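PDB 5U2P: sugar ABC transporter substrate-binding protein from Treponema pallidum subsp. pallidum, which probably binds a small, possibly sugar-like, ligand in the periplasm and delivers it to an ABC-type importer. Local coordinates for residues A78-D82 against G83-D87; V106-K110 against E111-P115. One frame throughout, in Å; residues are numbered along the deposited sequence.

Interaction 1 (A78-D82 against G83-D87); sequences ARLAD and GTAPD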
loop_
_atom_site.group_PDB
_atom_site.type_symbol
_atom_site.label_atom_id
_atom_site.label_comp_id
_atom_site.label_asym_id
_atom_site.label_seq_id
_atom_site.Cartn_x
_atom_site.Cartn_y
_atom_site.Cartn_z
ATOM N N ALA A 78 15.719 -7.360 20.684
ATOM C CA ALA A 78 16.491 -7.913 21.801
ATOM C C ALA A 78 16.826 -9.390 21.606
ATOM O O ALA A 78 17.944 -9.819 21.889
ATOM C CB ALA A 78 15.738 -7.731 23.107
ATOM N N ARG A 79 15.850 -10.169 21.141
ATOM C CA ARG A 79 16.045 -11.608 20.949
ATOM C C ARG A 79 16.971 -11.914 19.767
ATOM O O ARG A 79 17.695 -12.900 19.792
ATOM C CB ARG A 79 14.704 -12.322 20.741
ATOM C CG ARG A 79 13.695 -12.113 21.868
ATOM C CD ARG A 79 14.014 -12.953 23.063
ATOM N NE ARG A 79 13.865 -14.377 22.781
ATOM C CZ ARG A 79 12.720 -15.044 22.876
ATOM N NH1 ARG A 79 12.691 -16.345 22.599
ATOM N NH2 ARG A 79 11.609 -14.411 23.253
ATOM N N LEU A 80 16.945 -11.070 18.742
ATOM C CA LEU A 80 17.872 -11.220 17.624
ATOM C C LEU A 80 19.290 -10.883 18.100
ATOM O O LEU A 80 20.251 -11.580 17.776
ATOM C CB LEU A 80 17.465 -10.322 16.450
ATOM C CG LEU A 80 16.206 -10.804 15.679
ATOM C CD1 LEU A 80 15.743 -9.765 14.678
ATOM C CD2 LEU A 80 16.440 -12.130 14.976
ATOM N N ALA A 81 19.380 -9.831 18.897
ATOM C CA ALA A 81 20.657 -9.335 19.417
ATOM C C ALA A 81 21.354 -10.352 20.314
ATOM O O ALA A 81 22.564 -10.546 20.194
ATOM C CB ALA A 81 20.442 -8.055 20.171
ATOM N N ASP A 82 20.606 -11.004 21.205
ATOM C CA ASP A 82 21.205 -12.009 22.083
ATOM C C ASP A 82 21.163 -13.428 21.500
ATOM O O ASP A 82 21.633 -14.376 22.133
ATOM C CB ASP A 82 20.538 -11.992 23.468
ATOM C CG ASP A 82 19.079 -12.399 23.444
ATOM O OD1 ASP A 82 18.619 -13.014 22.465
ATOM O OD2 ASP A 82 18.387 -12.116 24.444
ATOM N N GLY A 83 20.594 -13.569 20.307
ATOM C CA GLY A 83 20.664 -14.811 19.556
ATOM C C GLY A 83 19.675 -15.869 20.001
ATOM O O GLY A 83 19.735 -17.014 19.555
ATOM N N THR A 84 18.743 -15.487 20.865
ATOM C CA THR A 84 17.773 -16.439 21.395
ATOM C C THR A 84 16.459 -16.441 20.606
ATOM O O THR A 84 15.528 -17.171 20.959
ATOM C CB THR A 84 17.461 -16.140 22.870
ATOM O OG1 THR A 84 16.745 -14.906 22.970
ATOM C CG2 THR A 84 18.755 -16.051 23.679
ATOM N N ALA A 85 16.385 -15.635 19.546
ATOM C CA ALA A 85 15.146 -15.488 18.776
ATOM C C ALA A 85 14.668 -16.837 18.270
ATOM O O ALA A 85 15.495 -17.701 17.952
ATOM C CB ALA A 85 15.342 -14.545 17.597
ATOM N N PRO A 86 13.340 -17.014 18.187
ATOM C CA PRO A 86 12.769 -18.239 17.599
ATOM C C PRO A 86 13.157 -18.469 16.134
ATOM O O PRO A 86 13.695 -17.579 15.484
ATOM C CB PRO A 86 11.264 -18.009 17.746
ATOM C CG PRO A 86 11.171 -17.241 19.000
ATOM C CD PRO A 86 12.301 -16.245 18.896
ATOM N N ASP A 87 12.887 -19.671 15.628
ATOM C CA ASP A 87 13.313 -20.050 14.276
ATOM C C ASP A 87 12.602 -19.221 13.192
ATOM O O ASP A 87 13.190 -18.893 12.157
ATOM C CB ASP A 87 13.045 -21.536 14.013
ATOM C CG ASP A 87 13.621 -22.457 15.081
ATOM O OD1 ASP A 87 14.773 -22.268 15.514
ATOM O OD2 ASP A 87 12.908 -23.409 15.467
#

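Interaction 2 (V106-K110 against E111-P115); sequences VDLSK and EAWIP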
loop_
_atom_site.group_PDB
_atom_site.type_symbol
_atom_site.label_atom_id
_atom_site.label_comp_id
_atom_site.label_asym_id
_atom_site.label_seq_id
_atom_site.Cartn_x
_atom_site.Cartn_y
_atom_site.Cartn_z
ATOM N N VAL A 106 17.156 -15.254 6.750
ATOM C CA VAL A 106 17.481 -16.054 5.575
ATOM C C VAL A 106 16.932 -15.403 4.314
ATOM O O VAL A 106 15.758 -15.034 4.260
ATOM C CB VAL A 106 16.915 -17.475 5.697
ATOM C CG1 VAL A 106 17.235 -18.277 4.437
ATOM C CG2 VAL A 106 17.478 -18.149 6.934
ATOM N N ASP A 107 17.782 -15.263 3.294
ATOM C CA ASP A 107 17.341 -14.739 2.000
ATOM C C ASP A 107 16.475 -15.770 1.279
ATOM O O ASP A 107 16.953 -16.853 0.926
ATOM C CB ASP A 107 18.561 -14.350 1.140
ATOM C CG ASP A 107 18.184 -13.930 -0.280
ATOM O OD1 ASP A 107 16.995 -13.684 -0.535
ATOM O OD2 ASP A 107 19.085 -13.837 -1.147
ATOM N N LEU A 108 15.189 -15.451 1.106
ATOM C CA LEU A 108 14.228 -16.403 0.555
ATOM C C LEU A 108 14.021 -16.188 -0.943
ATOM O O LEU A 108 13.132 -16.800 -1.551
ATOM C CB LEU A 108 12.868 -16.289 1.292
ATOM C CG LEU A 108 12.911 -16.522 2.807
ATOM C CD1 LEU A 108 11.553 -16.254 3.481
ATOM C CD2 LEU A 108 13.407 -17.895 3.154
ATOM N N SER A 109 14.843 -15.327 -1.542
ATOM C CA SER A 109 14.605 -14.860 -2.912
ATOM C C SER A 109 14.617 -15.985 -3.947
ATOM O O SER A 109 14.056 -15.838 -5.038
ATOM C CB SER A 109 15.658 -13.819 -3.312
ATOM O OG SER A 109 15.610 -12.664 -2.479
ATOM N N LYS A 110 15.288 -17.072 -3.609
ATOM C CA LYS A 110 15.458 -18.222 -4.497
ATOM C C LYS A 110 14.533 -19.390 -4.163
ATOM O O LYS A 110 14.636 -20.453 -4.768
ATOM C CB LYS A 110 16.912 -18.707 -4.448
ATOM C CG LYS A 110 17.944 -17.600 -4.710
ATOM C CD LYS A 110 19.393 -18.075 -4.511
ATOM C CE LYS A 110 19.749 -18.272 -3.034
ATOM N NZ LYS A 110 19.822 -16.989 -2.269
ATOM N N GLU A 111 13.629 -19.224 -3.199
ATOM C CA GLU A 111 12.725 -20.314 -2.849
ATOM C C GLU A 111 11.751 -20.556 -3.999
ATOM O O GLU A 111 11.416 -19.637 -4.769
ATOM C CB GLU A 111 11.966 -20.011 -1.545
ATOM C CG GLU A 111 12.867 -19.899 -0.316
ATOM C CD GLU A 111 13.729 -21.127 -0.089
ATOM O OE1 GLU A 111 13.169 -22.191 0.223
ATOM O OE2 GLU A 111 14.972 -21.034 -0.217
ATOM N N ALA A 112 11.307 -21.802 -4.121
ATOM C CA ALA A 112 10.481 -22.216 -5.253
ATOM C C ALA A 112 9.135 -21.525 -5.322
ATOM O O ALA A 112 8.526 -21.486 -6.386
ATOM C CB ALA A 112 10.274 -23.725 -5.215
ATOM N N TRP A 113 8.661 -20.979 -4.205
ATOM C CA TRP A 113 7.346 -20.336 -4.180
ATOM C C TRP A 113 7.369 -18.840 -4.521
ATOM O O TRP A 113 6.316 -18.227 -4.674
ATOM C CB TRP A 113 6.682 -20.546 -2.815
ATOM C CG TRP A 113 7.566 -20.306 -1.610
ATOM C CD1 TRP A 113 8.260 -21.245 -0.923
ATOM C CD2 TRP A 113 7.799 -19.061 -0.934
ATOM N NE1 TRP A 113 8.926 -20.670 0.134
ATOM C CE2 TRP A 113 8.659 -19.330 0.147
ATOM C CE3 TRP A 113 7.373 -17.744 -1.144
ATOM C CZ2 TRP A 113 9.122 -18.330 1.003
ATOM C CZ3 TRP A 113 7.827 -16.753 -0.283
ATOM C CH2 TRP A 113 8.692 -17.056 0.776
ATOM N N ILE A 114 8.559 -18.249 -4.651
ATOM C CA ILE A 114 8.648 -16.817 -4.964
ATOM C C ILE A 114 7.882 -16.428 -6.242
ATOM O O ILE A 114 7.217 -15.391 -6.273
ATOM C CB ILE A 114 10.114 -16.380 -5.066
ATOM C CG1 ILE A 114 10.772 -16.438 -3.687
ATOM C CG2 ILE A 114 10.247 -14.978 -5.645
ATOM C CD1 ILE A 114 10.224 -15.435 -2.674
ATOM N N PRO A 115 7.944 -17.256 -7.301
ATOM C CA PRO A 115 7.166 -16.899 -8.501
ATOM C C PRO A 115 5.647 -16.876 -8.318
ATOM O O PRO A 115 4.938 -16.322 -9.162
ATOM C CB PRO A 115 7.558 -17.994 -9.504
ATOM C CG PRO A 115 8.888 -18.452 -9.057
ATOM C CD PRO A 115 8.881 -18.359 -7.568
HETATM O O HOH W 1 16.332 -18.413 -1.184
#

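Interaction 1 (A78-D82 against G83-D87)
Thr84 OG1 sits between the side chains of Arg79 and Asp82, and bonds to both. It donates to Asp82 OD1 at 2.7 Å and accepts from Arg79 NE at 2.9 Å, the latter with an N-H...O angle of 137° and the hydroxyl tilted slightly from the guanidinium plane. Asp82 OD1 takes a second bond from Thr84 N, at 2.9 Å; the hydroxyl comes on the syn side and the amide on the anti side, both from the same face of the carboxylate. With chi1 at 65°, Asp82 CG lies between its own N and carbonyl carbon, which folds the carboxylate back over the chain that follows. The Arg79 chain, bent at chi2 and chi3, crosses Thr84 at about a right angle and lays one face of its guanidinium on Pro86 CD, 3.7 Å from NH1. NH1 also makes a weak bond to Thr84 O, but the stronger partner of this group is Glu65, which forms a salt bridge with NH2.

Backbone bonds round the same turn are weak: Arg79 O receives Thr84 N and Ala85 N, and Gly83 N bonds to Leu80 O. Leu80 CD2 touches Ala85 CB at 3.7 Å, while Leu80 also packs on Leu99 and Phe105. Gly83, with phi 80°, is the first residue to leave helical geometry: this is a glycine-terminated C-terminal helix end, turning helix 72-81 toward strand 88-92 in the alpha/beta domain of a periplasmic binding protein.

Interaction 2 (V106-K110 against E111-P115)
Two successive type I beta turns, Leu108 to Glu111 and Glu111 to Ile114, make this a local turn contact in the loop between helix 101-104 and strand 131-132. The first is closed by Glu111 N donating to Leu108 O at 3.0 Å, nearly straight at 168°. Ile114 CG1 lies 3.2 Å from Leu108 O, placing an aliphatic branch against the closing carbonyl. Leu108 CD1 meets the six-membered ring of Trp113 at its edge, 4.0 Å from CH2, whereas Glu111 CB sits over one face of that indole, offset toward the rim. Chi1 of 46° sets Trp113 CG between its N and carbonyl carbon, turning the indole back toward Leu108. Helix 318-329 receives both residues, Leu108 on Leu325 and Trp113 on Ser326 and Ala329.

The start of the first turn is fixed by an Asx turn: Asp107 OD1 accepts from Ser109 N at 2.9 Å and, through its syn lone pair, from Ser109 OG at 2.6 Å. Ser109 OG also bonds to Thr128 N. Lys110 NZ reaches Asp107 OD2 at 3.4 Å as a salt bridge, and one water joins Asp107 O, Lys110 N and Glu111 OE2. Two donors on OD1 and a cation at OD2 would probably favour the ionised form of Asp107, with polar bonds setting the turn and apolar contacts seating it on the helix.

Interaction 1 closes before interaction 2 opens along the chain, with strand 88-92 and helix 101-104 intervening. Their centres are about 23 Å apart, and the nearest atoms about 7 Å apart, so the two do not touch. Both adjoin the five-stranded mixed sheet: residues 78-87 lead from helix 72-81 into its strand 88-92, while 106-115 precede its strand 131-132. Strand 307-311 and the chain just after it tie the two regions together, since Val106 pairs with Val311 and Asp87 with His312 through backbone bonds. The two contacts therefore shape separate connections round one sheet, consistent with the alpha/beta build of solute-binding proteins.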